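Local coordinates for protein 6-phosphogluconate dehydrogenase (Pseudomonas syringae, PDB 5U5G) that probably uses NADPH to reduce 2-oxopropylphosphonate to the corresponding hydroxy compound in a late step of fosfomycin biosynthesis in pseudomonads, at residues A[99-104]-A[172-177]; A[161-164]-A[168-171]; A[248-253]-A[258-263]. One frame throughout, in Å; residues are numbered along the deposited sequence.

Interaction 1 (A[99-104]-A[172-177]); sequences IAPETA and LKILNN. With 7VD ((2-oxopropyl)phosphonic acid), chain F.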
ATOM      1  N   ILE A  99      -5.093  -8.032 -20.322  1.00 19.79           N
ATOM      2  CA  ILE A  99      -6.118  -7.928 -21.354  1.00 18.04           C
ATOM      3  C   ILE A  99      -7.465  -8.220 -20.708  1.00 21.98           C
ATOM      4  O   ILE A  99      -7.539  -8.744 -19.593  1.00 23.42           O
ATOM      5  CB  ILE A  99      -5.883  -8.911 -22.527  1.00 21.91           C
ATOM      6  CG1 ILE A  99      -5.923 -10.351 -22.015  1.00 20.71           C
ATOM      7  CG2 ILE A  99      -4.560  -8.640 -23.248  1.00 19.34           C
ATOM      8  CD1 ILE A  99      -5.861 -11.381 -23.143  1.00 22.44           C
ATOM      9  N   ALA A 100      -8.532  -7.881 -21.433  1.00 20.28           N
ATOM     10  CA  ALA A 100      -9.888  -8.103 -20.946  1.00 21.32           C
ATOM     11  C   ALA A 100     -10.126  -9.590 -20.679  1.00 21.10           C
ATOM     12  O   ALA A 100      -9.670 -10.443 -21.452  1.00 22.93           O
ATOM     13  CB  ALA A 100     -10.899  -7.584 -21.966  1.00 23.75           C
ATOM     14  N   PRO A 101     -10.799  -9.935 -19.577  1.00 22.82           N
ATOM     15  CA  PRO A 101     -11.041 -11.358 -19.270  1.00 23.73           C
ATOM     16  C   PRO A 101     -11.783 -12.100 -20.372  1.00 23.19           C
ATOM     17  O   PRO A 101     -11.450 -13.255 -20.655  1.00 23.98           O
ATOM     18  CB  PRO A 101     -11.858 -11.297 -17.960  1.00 22.23           C
ATOM     19  CG  PRO A 101     -11.413  -9.986 -17.312  1.00 20.55           C
ATOM     20  CD  PRO A 101     -11.233  -9.042 -18.486  1.00 21.66           C
ATOM     21  N   GLU A 102     -12.759 -11.463 -21.026  1.00 23.27           N
ATOM     22  CA  GLU A 102     -13.461 -12.129 -22.122  1.00 29.83           C
ATOM     23  C   GLU A 102     -12.543 -12.374 -23.327  1.00 26.34           C
ATOM     24  O   GLU A 102     -12.686 -13.398 -24.007  1.00 24.07           O
ATOM     25  CB  GLU A 102     -14.715 -11.325 -22.530  1.00 28.99           C
ATOM     26  CG  GLU A 102     -14.457  -9.907 -23.073  1.00 28.96           C
ATOM     27  CD  GLU A 102     -14.477  -8.811 -21.984  1.00 38.88           C
ATOM     28  OE1 GLU A 102     -14.387  -9.147 -20.769  1.00 31.17           O
ATOM     29  OE2 GLU A 102     -14.590  -7.610 -22.357  1.00 31.62           O
ATOM     30  N   THR A 103     -11.590 -11.474 -23.599  1.00 22.26           N
ATOM     31  CA  THR A 103     -10.592 -11.763 -24.633  1.00 22.10           C
ATOM     32  C   THR A 103      -9.775 -12.998 -24.260  1.00 23.78           C
ATOM     33  O   THR A 103      -9.551 -13.889 -25.095  1.00 21.84           O
ATOM     34  CB  THR A 103      -9.661 -10.566 -24.850  1.00 23.54           C
ATOM     35  OG1 THR A 103     -10.437  -9.380 -25.053  1.00 25.84           O
ATOM     36  CG2 THR A 103      -8.736 -10.790 -26.076  1.00 19.73           C
ATOM     37  N   ALA A 104      -9.318 -13.064 -23.004  1.00 20.01           N
ATOM     38  CA  ALA A 104      -8.564 -14.231 -22.552  1.00 19.73           C
ATOM     39  C   ALA A 104      -9.400 -15.503 -22.655  1.00 23.88           C
ATOM     40  O   ALA A 104      -8.901 -16.549 -23.084  1.00 22.42           O
ATOM     41  CB  ALA A 104      -8.089 -14.026 -21.118  1.00 18.06           C
ATOM     42  N   LEU A 172      -8.460 -10.801 -11.589  1.00 18.79           N
ATOM     43  CA  LEU A 172      -7.691 -10.462 -10.395  1.00 17.76           C
ATOM     44  C   LEU A 172      -6.634  -9.394 -10.679  1.00 19.22           C
ATOM     45  O   LEU A 172      -6.411  -8.490  -9.859  1.00 15.59           O
ATOM     46  CB  LEU A 172      -7.047 -11.731  -9.843  1.00 17.87           C
ATOM     47  CG  LEU A 172      -8.068 -12.687  -9.220  1.00 20.78           C
ATOM     48  CD1 LEU A 172      -7.502 -14.094  -9.154  1.00 17.33           C
ATOM     49  CD2 LEU A 172      -8.448 -12.174  -7.833  1.00 17.49           C
ATOM     50  N   LYS A 173      -5.958  -9.496 -11.825  1.00 17.38           N
ATOM     51  CA  LYS A 173      -4.928  -8.525 -12.174  1.00 18.22           C
ATOM     52  C   LYS A 173      -5.515  -7.125 -12.307  1.00 18.36           C
ATOM     53  O   LYS A 173      -4.946  -6.157 -11.787  1.00 17.75           O
ATOM     54  CB  LYS A 173      -4.235  -8.948 -13.483  1.00 19.99           C
ATOM     55  CG  LYS A 173      -3.357  -7.849 -14.144  1.00 16.56           C
ATOM     56  CD  LYS A 173      -2.064  -7.583 -13.337  1.00 18.14           C
ATOM     57  CE  LYS A 173      -1.197  -6.478 -14.017  1.00 17.56           C
ATOM     58  NZ  LYS A 173      -0.118  -5.968 -13.105  1.00 20.75           N
ATOM     59  N   ILE A 174      -6.669  -7.006 -12.978  1.00 15.99           N
ATOM     60  CA  ILE A 174      -7.285  -5.698 -13.210  1.00 17.55           C
ATOM     61  C   ILE A 174      -7.687  -5.048 -11.883  1.00 17.70           C
ATOM     62  O   ILE A 174      -7.496  -3.842 -11.672  1.00 19.69           O
ATOM     63  CB  ILE A 174      -8.491  -5.855 -14.157  1.00 18.60           C
ATOM     64  CG1 ILE A 174      -8.036  -6.283 -15.561  1.00 20.81           C
ATOM     65  CG2 ILE A 174      -9.310  -4.571 -14.224  1.00 17.39           C
ATOM     66  CD1 ILE A 174      -9.173  -6.819 -16.425  1.00 18.97           C
ATOM     67  N   LEU A 175      -8.253  -5.835 -10.975  1.00 16.74           N
ATOM     68  CA  LEU A 175      -8.577  -5.342  -9.638  1.00 20.27           C
ATOM     69  C   LEU A 175      -7.314  -4.983  -8.848  1.00 19.59           C
ATOM     70  O   LEU A 175      -7.289  -3.978  -8.123  1.00 20.39           O
ATOM     71  CB  LEU A 175      -9.386  -6.408  -8.906  1.00 18.14           C
ATOM     72  CG  LEU A 175     -10.873  -6.233  -8.585  1.00 30.22           C
ATOM     73  CD1 LEU A 175     -11.572  -5.128  -9.340  1.00 23.58           C
ATOM     74  CD2 LEU A 175     -11.584  -7.554  -8.777  1.00 20.14           C
ATOM     75  N   ASN A 176      -6.266  -5.807  -8.956  1.00 17.53           N
ATOM     76  CA  ASN A 176      -4.987  -5.463  -8.344  1.00 19.89           C
ATOM     77  C   ASN A 176      -4.516  -4.086  -8.799  1.00 20.08           C
ATOM     78  O   ASN A 176      -4.092  -3.255  -7.980  1.00 16.74           O
ATOM     79  CB  ASN A 176      -3.942  -6.520  -8.692  1.00 19.19           C
ATOM     80  CG  ASN A 176      -2.557  -6.116  -8.263  1.00 20.02           C
ATOM     81  OD1 ASN A 176      -2.183  -6.314  -7.105  1.00 20.13           O
ATOM     82  ND2 ASN A 176      -1.778  -5.545  -9.193  1.00 18.54           N
ATOM     83  N   ASN A 177      -4.626  -3.818 -10.104  1.00 18.46           N
ATOM     84  CA  ASN A 177      -4.088  -2.589 -10.673  1.00 20.63           C
ATOM     85  C   ASN A 177      -4.963  -1.381 -10.388  1.00 19.02           C
ATOM     86  O   ASN A 177      -4.452  -0.259 -10.329  1.00 19.91           O
ATOM     87  CB  ASN A 177      -3.885  -2.760 -12.174  1.00 19.41           C
ATOM     88  CG  ASN A 177      -2.602  -3.478 -12.487  1.00 21.07           C
ATOM     89  OD1 ASN A 177      -2.181  -4.366 -11.734  1.00 19.32           O
ATOM     90  ND2 ASN A 177      -1.952  -3.081 -13.572  1.00 21.04           N
TER
HETATM   91  P1  7VD F 302       2.801  -3.557 -11.896  1.00 22.86           P
HETATM   92  C1  7VD F 302       2.585  -2.480 -13.341  1.00 25.91           C
HETATM   93  O2  7VD F 302       1.565  -4.335 -11.508  1.00 21.90           O
HETATM   94  O3  7VD F 302       3.968  -4.500 -12.067  1.00 20.55           O
HETATM   95  O4  7VD F 302       3.121  -2.520 -10.848  1.00 26.38           O
HETATM   96  C6  7VD F 302       1.314  -2.661 -14.131  1.00 28.38           C
HETATM   97  O7  7VD F 302       0.809  -3.773 -14.285  1.00 26.91           O
HETATM   98  C8  7VD F 302       0.717  -1.404 -14.704  1.00 29.09           C

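Interaction 2 (A[161-164]-A[168-171]); sequences TYVP and KAQR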
ATOM      1  N   THR A 161       0.311 -17.593  -8.477  1.00 28.75           N
ATOM      2  CA  THR A 161      -1.016 -17.974  -7.984  1.00 28.50           C
ATOM      3  C   THR A 161      -1.801 -18.620  -9.124  1.00 25.14           C
ATOM      4  O   THR A 161      -2.196 -17.943 -10.079  1.00 26.37           O
ATOM      5  CB  THR A 161      -1.776 -16.769  -7.414  1.00 28.87           C
ATOM      6  OG1 THR A 161      -1.021 -16.166  -6.357  1.00 26.67           O
ATOM      7  CG2 THR A 161      -3.129 -17.199  -6.852  1.00 25.28           C
ATOM      8  N   TYR A 162      -2.045 -19.926  -9.017  1.00 23.52           N
ATOM      9  CA  TYR A 162      -2.764 -20.671 -10.042  1.00 24.01           C
ATOM     10  C   TYR A 162      -4.264 -20.609  -9.763  1.00 26.23           C
ATOM     11  O   TYR A 162      -4.729 -21.116  -8.736  1.00 25.94           O
ATOM     12  CB  TYR A 162      -2.273 -22.118 -10.074  1.00 27.25           C
ATOM     13  CG  TYR A 162      -2.885 -22.980 -11.147  1.00 28.19           C
ATOM     14  CD1 TYR A 162      -3.085 -22.490 -12.428  1.00 25.46           C
ATOM     15  CD2 TYR A 162      -3.219 -24.312 -10.889  1.00 27.39           C
ATOM     16  CE1 TYR A 162      -3.631 -23.292 -13.424  1.00 26.99           C
ATOM     17  CE2 TYR A 162      -3.760 -25.120 -11.880  1.00 27.30           C
ATOM     18  CZ  TYR A 162      -3.964 -24.603 -13.142  1.00 27.63           C
ATOM     19  OH  TYR A 162      -4.509 -25.388 -14.130  1.00 27.53           O
ATOM     20  N   VAL A 163      -5.011 -19.979 -10.665  1.00 23.99           N
ATOM     21  CA  VAL A 163      -6.468 -19.912 -10.578  1.00 21.33           C
ATOM     22  C   VAL A 163      -7.031 -20.408 -11.912  1.00 26.03           C
ATOM     23  O   VAL A 163      -7.242 -19.615 -12.844  1.00 24.93           O
ATOM     24  CB  VAL A 163      -6.937 -18.493 -10.207  1.00 25.14           C
ATOM     25  CG1 VAL A 163      -6.749 -18.249  -8.703  1.00 20.83           C
ATOM     26  CG2 VAL A 163      -6.157 -17.417 -11.021  1.00 23.91           C
ATOM     27  N   PRO A 164      -7.329 -21.709 -12.024  1.00 24.48           N
ATOM     28  CA  PRO A 164      -7.443 -22.344 -13.355  1.00 26.37           C
ATOM     29  C   PRO A 164      -8.496 -21.750 -14.274  1.00 28.10           C
ATOM     30  O   PRO A 164      -8.285 -21.730 -15.493  1.00 28.38           O
ATOM     31  CB  PRO A 164      -7.782 -23.807 -13.013  1.00 29.99           C
ATOM     32  CG  PRO A 164      -7.334 -24.009 -11.614  1.00 27.94           C
ATOM     33  CD  PRO A 164      -7.452 -22.678 -10.922  1.00 28.28           C
ATOM     34  N   LYS A 168     -10.009 -15.723 -15.073  1.00 24.10           N
ATOM     35  CA  LYS A 168      -9.944 -15.369 -13.654  1.00 21.68           C
ATOM     36  C   LYS A 168      -8.662 -14.613 -13.329  1.00 21.56           C
ATOM     37  O   LYS A 168      -8.680 -13.673 -12.526  1.00 22.04           O
ATOM     38  CB  LYS A 168     -10.059 -16.618 -12.779  1.00 19.44           C
ATOM     39  CG  LYS A 168     -10.064 -16.303 -11.278  1.00 24.74           C
ATOM     40  CD  LYS A 168     -10.543 -17.496 -10.435  1.00 27.30           C
ATOM     41  CE  LYS A 168     -10.636 -17.111  -8.976  1.00 24.03           C
ATOM     42  NZ  LYS A 168     -11.090 -18.226  -8.120  1.00 27.84           N
ATOM     43  N   ALA A 169      -7.536 -15.019 -13.925  1.00 20.87           N
ATOM     44  CA  ALA A 169      -6.289 -14.304 -13.687  1.00 21.54           C
ATOM     45  C   ALA A 169      -6.405 -12.848 -14.116  1.00 21.08           C
ATOM     46  O   ALA A 169      -5.942 -11.948 -13.404  1.00 21.27           O
ATOM     47  CB  ALA A 169      -5.130 -14.994 -14.414  1.00 23.46           C
ATOM     48  N   GLN A 170      -7.032 -12.587 -15.270  1.00 19.41           N
ATOM     49  CA  GLN A 170      -7.156 -11.198 -15.704  1.00 20.65           C
ATOM     50  C   GLN A 170      -8.096 -10.425 -14.791  1.00 21.09           C
ATOM     51  O   GLN A 170      -7.862  -9.245 -14.518  1.00 19.16           O
ATOM     52  CB  GLN A 170      -7.636 -11.101 -17.154  1.00 18.85           C
ATOM     53  CG  GLN A 170      -6.624 -11.593 -18.203  1.00 21.62           C
ATOM     54  CD  GLN A 170      -5.347 -10.758 -18.251  1.00 21.19           C
ATOM     55  OE1 GLN A 170      -5.280  -9.650 -17.711  1.00 23.01           O
ATOM     56  NE2 GLN A 170      -4.337 -11.283 -18.908  1.00 20.43           N
ATOM     57  N   ARG A 171      -9.164 -11.071 -14.318  1.00 20.40           N
ATOM     58  CA  ARG A 171     -10.064 -10.410 -13.377  1.00 18.87           C
ATOM     59  C   ARG A 171      -9.302  -9.929 -12.153  1.00 18.05           C
ATOM     60  O   ARG A 171      -9.450  -8.778 -11.728  1.00 19.54           O
ATOM     61  CB  ARG A 171     -11.195 -11.359 -12.970  1.00 21.06           C
ATOM     62  CG  ARG A 171     -12.161 -11.651 -14.103  1.00 23.48           C
ATOM     63  CD  ARG A 171     -13.256 -12.662 -13.743  1.00 28.52           C
ATOM     64  NE  ARG A 171     -14.111 -12.845 -14.915  1.00 34.42           N
ATOM     65  CZ  ARG A 171     -14.097 -13.908 -15.719  1.00 35.95           C
ATOM     66  NH1 ARG A 171     -13.311 -14.949 -15.467  1.00 35.91           N
ATOM     67  NH2 ARG A 171     -14.901 -13.939 -16.768  1.00 41.37           N
TER

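Interaction 3 (A[248-253]-A[258-263]); sequences RRLPQD and FSTLAM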
ATOM      1  N   ARG A 248     -14.873  -0.781 -17.462  1.00 24.80           N
ATOM      2  CA  ARG A 248     -15.869  -1.559 -18.175  1.00 28.65           C
ATOM      3  C   ARG A 248     -16.481  -2.652 -17.310  1.00 27.18           C
ATOM      4  O   ARG A 248     -17.490  -3.242 -17.706  1.00 29.33           O
ATOM      5  CB  ARG A 248     -15.241  -2.169 -19.415  1.00 25.92           C
ATOM      6  CG  ARG A 248     -14.657  -1.173 -20.390  1.00 34.79           C
ATOM      7  CD  ARG A 248     -14.233  -1.925 -21.632  1.00 38.08           C
ATOM      8  NE  ARG A 248     -15.303  -2.791 -22.115  1.00 47.95           N
ATOM      9  CZ  ARG A 248     -15.283  -4.113 -21.985  1.00 52.48           C
ATOM     10  NH1 ARG A 248     -14.261  -4.663 -21.351  1.00 41.59           N
ATOM     11  NH2 ARG A 248     -16.271  -4.900 -22.414  1.00 50.53           N
ATOM     12  N   ARG A 249     -15.904  -2.939 -16.144  1.00 26.10           N
ATOM     13  CA  ARG A 249     -16.444  -3.952 -15.253  1.00 28.84           C
ATOM     14  C   ARG A 249     -17.176  -3.353 -14.058  1.00 30.54           C
ATOM     15  O   ARG A 249     -17.629  -4.099 -13.184  1.00 30.39           O
ATOM     16  CB  ARG A 249     -15.326  -4.893 -14.801  1.00 22.83           C
ATOM     17  CG  ARG A 249     -14.582  -5.494 -15.982  1.00 26.35           C
ATOM     18  CD  ARG A 249     -13.572  -6.558 -15.574  1.00 23.62           C
ATOM     19  NE  ARG A 249     -14.182  -7.593 -14.744  1.00 30.01           N
ATOM     20  CZ  ARG A 249     -14.850  -8.642 -15.213  1.00 29.82           C
ATOM     21  NH1 ARG A 249     -14.998  -8.811 -16.517  1.00 27.83           N
ATOM     22  NH2 ARG A 249     -15.367  -9.528 -14.365  1.00 35.80           N
ATOM     23  N   LEU A 250     -17.321  -2.030 -14.016  1.00 27.75           N
ATOM     24  CA  LEU A 250     -18.050  -1.382 -12.925  1.00 34.24           C
ATOM     25  C   LEU A 250     -19.543  -1.680 -13.024  1.00 37.12           C
ATOM     26  O   LEU A 250     -20.134  -1.525 -14.101  1.00 39.32           O
ATOM     27  CB  LEU A 250     -17.834   0.126 -12.957  1.00 35.05           C
ATOM     28  CG  LEU A 250     -16.552   0.665 -12.331  1.00 30.93           C
ATOM     29  CD1 LEU A 250     -16.437   2.144 -12.626  1.00 32.48           C
ATOM     30  CD2 LEU A 250     -16.539   0.417 -10.821  1.00 32.89           C
ATOM     31  N   PRO A 251     -20.187  -2.083 -11.936  1.00 40.13           N
ATOM     32  CA  PRO A 251     -21.626  -2.350 -11.989  1.00 43.48           C
ATOM     33  C   PRO A 251     -22.428  -1.061 -12.066  1.00 47.92           C
ATOM     34  O   PRO A 251     -21.972   0.018 -11.684  1.00 46.17           O
ATOM     35  CB  PRO A 251     -21.895  -3.096 -10.679  1.00 42.54           C
ATOM     36  CG  PRO A 251     -20.835  -2.593  -9.744  1.00 44.96           C
ATOM     37  CD  PRO A 251     -19.615  -2.337 -10.603  1.00 39.51           C
ATOM     38  N   GLN A 252     -23.645  -1.186 -12.582  1.00 51.28           N
ATOM     39  CA  GLN A 252     -24.548  -0.052 -12.688  1.00 52.42           C
ATOM     40  C   GLN A 252     -25.333   0.195 -11.409  1.00 55.22           C
ATOM     41  O   GLN A 252     -26.072   1.182 -11.335  1.00 55.47           O
ATOM     42  CB  GLN A 252     -25.524  -0.261 -13.850  1.00 53.75           C
ATOM     43  CG  GLN A 252     -24.918  -0.970 -15.052  1.00 62.41           C
ATOM     44  CD  GLN A 252     -24.029  -0.065 -15.884  1.00 65.91           C
ATOM     45  OE1 GLN A 252     -24.090   1.163 -15.773  1.00 70.07           O
ATOM     46  NE2 GLN A 252     -23.198  -0.670 -16.729  1.00 65.58           N
ATOM     47  N   ASP A 253     -25.187  -0.665 -10.399  1.00 53.49           N
ATOM     48  CA  ASP A 253     -26.033  -0.616  -9.213  1.00 58.38           C
ATOM     49  C   ASP A 253     -25.303  -0.174  -7.951  1.00 55.72           C
ATOM     50  O   ASP A 253     -25.939  -0.068  -6.897  1.00 51.42           O
ATOM     51  CB  ASP A 253     -26.690  -1.983  -8.973  1.00 56.61           C
ATOM     52  CG  ASP A 253     -25.692  -3.053  -8.539  1.00 61.58           C
ATOM     53  OD1 ASP A 253     -24.475  -2.876  -8.759  1.00 58.56           O
ATOM     54  OD2 ASP A 253     -26.134  -4.084  -7.983  1.00 60.45           O
ATOM     55  N   PHE A 258     -13.753   5.915  -5.136  1.00 21.51           N
ATOM     56  CA  PHE A 258     -12.298   5.920  -5.278  1.00 23.39           C
ATOM     57  C   PHE A 258     -11.875   5.293  -6.598  1.00 22.23           C
ATOM     58  O   PHE A 258     -10.971   5.808  -7.269  1.00 20.51           O
ATOM     59  CB  PHE A 258     -11.630   5.220  -4.093  1.00 20.22           C
ATOM     60  CG  PHE A 258     -11.469   6.114  -2.884  1.00 20.62           C
ATOM     61  CD1 PHE A 258     -12.444   6.159  -1.902  1.00 20.79           C
ATOM     62  CD2 PHE A 258     -10.360   6.937  -2.758  1.00 21.99           C
ATOM     63  CE1 PHE A 258     -12.302   6.999  -0.799  1.00 21.25           C
ATOM     64  CE2 PHE A 258     -10.209   7.774  -1.665  1.00 19.13           C
ATOM     65  CZ  PHE A 258     -11.184   7.797  -0.673  1.00 17.11           C
ATOM     66  N   SER A 259     -12.535   4.198  -6.993  1.00 20.58           N
ATOM     67  CA  SER A 259     -12.249   3.563  -8.274  1.00 23.62           C
ATOM     68  C   SER A 259     -12.509   4.519  -9.426  1.00 22.15           C
ATOM     69  O   SER A 259     -11.642   4.726 -10.284  1.00 22.21           O
ATOM     70  CB  SER A 259     -13.097   2.299  -8.440  1.00 20.58           C
ATOM     71  OG  SER A 259     -12.882   1.386  -7.379  1.00 20.40           O
ATOM     72  N   THR A 260     -13.704   5.115  -9.453  1.00 21.38           N
ATOM     73  CA  THR A 260     -14.069   6.029 -10.528  1.00 22.70           C
ATOM     74  C   THR A 260     -13.169   7.263 -10.538  1.00 23.24           C
ATOM     75  O   THR A 260     -12.802   7.760 -11.610  1.00 22.48           O
ATOM     76  CB  THR A 260     -15.550   6.411 -10.403  1.00 27.33           C
ATOM     77  OG1 THR A 260     -16.366   5.275 -10.756  1.00 27.95           O
ATOM     78  CG2 THR A 260     -15.895   7.549 -11.330  1.00 33.81           C
ATOM     79  N   LEU A 261     -12.775   7.757  -9.360  1.00 20.98           N
ATOM     80  CA  LEU A 261     -11.829   8.875  -9.316  1.00 21.14           C
ATOM     81  C   LEU A 261     -10.483   8.486  -9.917  1.00 22.05           C
ATOM     82  O   LEU A 261      -9.872   9.275 -10.650  1.00 22.44           O
ATOM     83  CB  LEU A 261     -11.652   9.379  -7.880  1.00 20.67           C
ATOM     84  CG  LEU A 261     -10.782  10.628  -7.709  1.00 23.25           C
ATOM     85  CD1 LEU A 261     -11.313  11.827  -8.511  1.00 22.71           C
ATOM     86  CD2 LEU A 261     -10.705  10.966  -6.221  1.00 20.38           C
ATOM     87  N   ALA A 262     -10.019   7.264  -9.642  1.00 19.96           N
ATOM     88  CA  ALA A 262      -8.750   6.811 -10.208  1.00 19.74           C
ATOM     89  C   ALA A 262      -8.813   6.729 -11.732  1.00 19.21           C
ATOM     90  O   ALA A 262      -7.853   7.093 -12.417  1.00 19.91           O
ATOM     91  CB  ALA A 262      -8.362   5.461  -9.611  1.00 20.74           C
ATOM     92  N   MET A 263      -9.935   6.265 -12.280  1.00 20.21           N
ATOM     93  CA  MET A 263     -10.085   6.212 -13.734  1.00 21.07           C
ATOM     94  C   MET A 263     -10.045   7.611 -14.347  1.00 26.69           C
ATOM     95  O   MET A 263      -9.299   7.860 -15.300  1.00 26.40           O
ATOM     96  CB  MET A 263     -11.387   5.495 -14.100  1.00 20.21           C
ATOM     97  CG  MET A 263     -11.474   4.127 -13.491  1.00 21.59           C
ATOM     98  SD  MET A 263     -13.135   3.442 -13.425  1.00 24.45           S
ATOM     99  CE  MET A 263     -12.783   1.906 -12.581  1.00 22.36           C
TER

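Interaction 1 (A[99-104]-A[172-177])
The ketone oxygen O7 of (2-oxopropyl)phosphonic acid is gripped by two side chains of helix 168-196: Lys173 NZ donates to it at 2.7 Å, and Asn177 ND2 does so at 2.9 Å with a fairly straight N-H...O angle of 163°. These two residues sit one helical turn apart and are tied to each other, since Asn177 OD1 takes a bond from Lys173 NZ (2.9 Å) on a lone pair. A second donor, Asn176 ND2, reaches the same OD1 at 2.8 Å, also in the carbonyl plane. With OD1 engaged twice, the amide of Asn177 is held in rotation and its NH2 group is presented to the ketone. Lys173 reaches the ligand through a chain that bends at chi2 (71°) and then runs straight; NZ is also hydrogen-bonded to Val123 O.

Ile174, the next residue, faces segment 99-104 from a neighbouring side of the helix. Its CD1 methyl comes up end-on to the CD-CG side of Pro101, 3.7 Å from CD, and lies 4.1 Å from Ile99 O. Pro101 is the first residue after the N-cap Ala100, and through it the start of helix 101-113 rests on helix 168-196. The contacts to O7 are consistent with the substrate site of beta-hydroxyacid dehydrogenases, where a lysine and an asparagine one turn apart on the interdomain helix face the substrate.

Interaction 2 (A[161-164]-A[168-171])
Lys168, the first residue of the long helix, lays its aliphatic chain across Val163 at about a right angle. CG is anti to the backbone N (chi1 -177°) and the rest of the chain is extended, which brings three successive carbons past the valine: CD comes nearest, 3.7 Å from Val163 CB, while CE lies 4.1 Å from Val163 CG1. The ammonium end continues beyond this apolar contact to a salt bridge with Asp200 of the second subunit.

Ala169 meets the other branch of the valine. Val163 CG2 stands 4.0 Å from Ala169 N and 4.3 Å from Ala169 CB, a looser touch than that with the lysine. The Ala169 amide itself is taken up by Ser140 OG, which also bonds Val163 O; one serine hydroxyl thus links both sides of the contact.

Gln170 faces the dinucleotide-binding domain, its backbone N bonded to Glu120 and its side-chain amide to Ser97 O, while Arg171 forms a salt bridge with Glu105.

Val163, just past the end of the outermost strand 157-162, is therefore packed against the first turn of helix 168-196. This is the short strand-to-helix connection by which, in this dehydrogenase family, the chain leaves the Rossmann-type domain and enters the long interdomain helix.

Interaction 3 (A[248-253]-A[258-263])
Leu250 projects from the loop toward helix 257-273, and its side chain can be followed outward toward Thr260 and Met263, about one turn apart on that helix. CB is still 5.4 Å from Met263 CE and serves mainly to direct the branches. CG comes closer, 4.0 Å from the same methyl. From there CD1 makes the principal contacts, lying 3.6 Å from Met263 SD, 3.7 Å from Met263 CE and 3.6 Å from Thr260 OG1. The second methyl, CD2, takes a different course and passes Ser259 CB at 4.6 Å.

The leucine and the methionine approach tip to tip. Met263 has its CG beside the backbone N (chi1 -55°) and is extended from there, with chi2 161° and chi3 -177°, which carries SD to the CD1 methyl and CE alongside CG and CD1. Thr260, one turn earlier, borders CD1 on the more solvent-exposed side; its side chain crosses that of the leucine at a slant, and it is the hydroxyl, rather than CG2, that comes up to the methyl. The leucine methyl therefore sees a thioether and a hydroxyl, and the contact rests on van der Waals packing.

The methionine also packs on Leu243, Ala246 and Arg247 of helix 236-247, and Leu250 is covered further by Tyr256 and by Gln193 of the second subunit. Near the start of the second helix, the amides of Phe258 and Ser259 are received by the carboxylate of Glu189 of the second subunit.

Met263 thus fills the angle between the two helices, and Leu250 belongs to an inter-helix loop packed back on the helix that follows it, in the all-helical C-terminal domain at the dimer interface.

In the fold
Interactions 1 and 2 follow the passage from the dinucleotide-binding domain into the helical domain, whereas interaction 3 lies wholly within the latter. Interaction 2 is nested within the chain loop closed by interaction 1; their centres are 9 Å apart and both use helix 168-196, with Gln170 OE1 probably bonded to Ile99 N. Interaction 3 comes later in sequence, about 14 Å from the centre of interaction 1 and about 21 Å from that of interaction 2. A salt bridge between Glu102 and Arg248 joins it to the start of helix 101-113. All three also touch the second subunit, placing the domain junction and the substrate site close to the dimer interface.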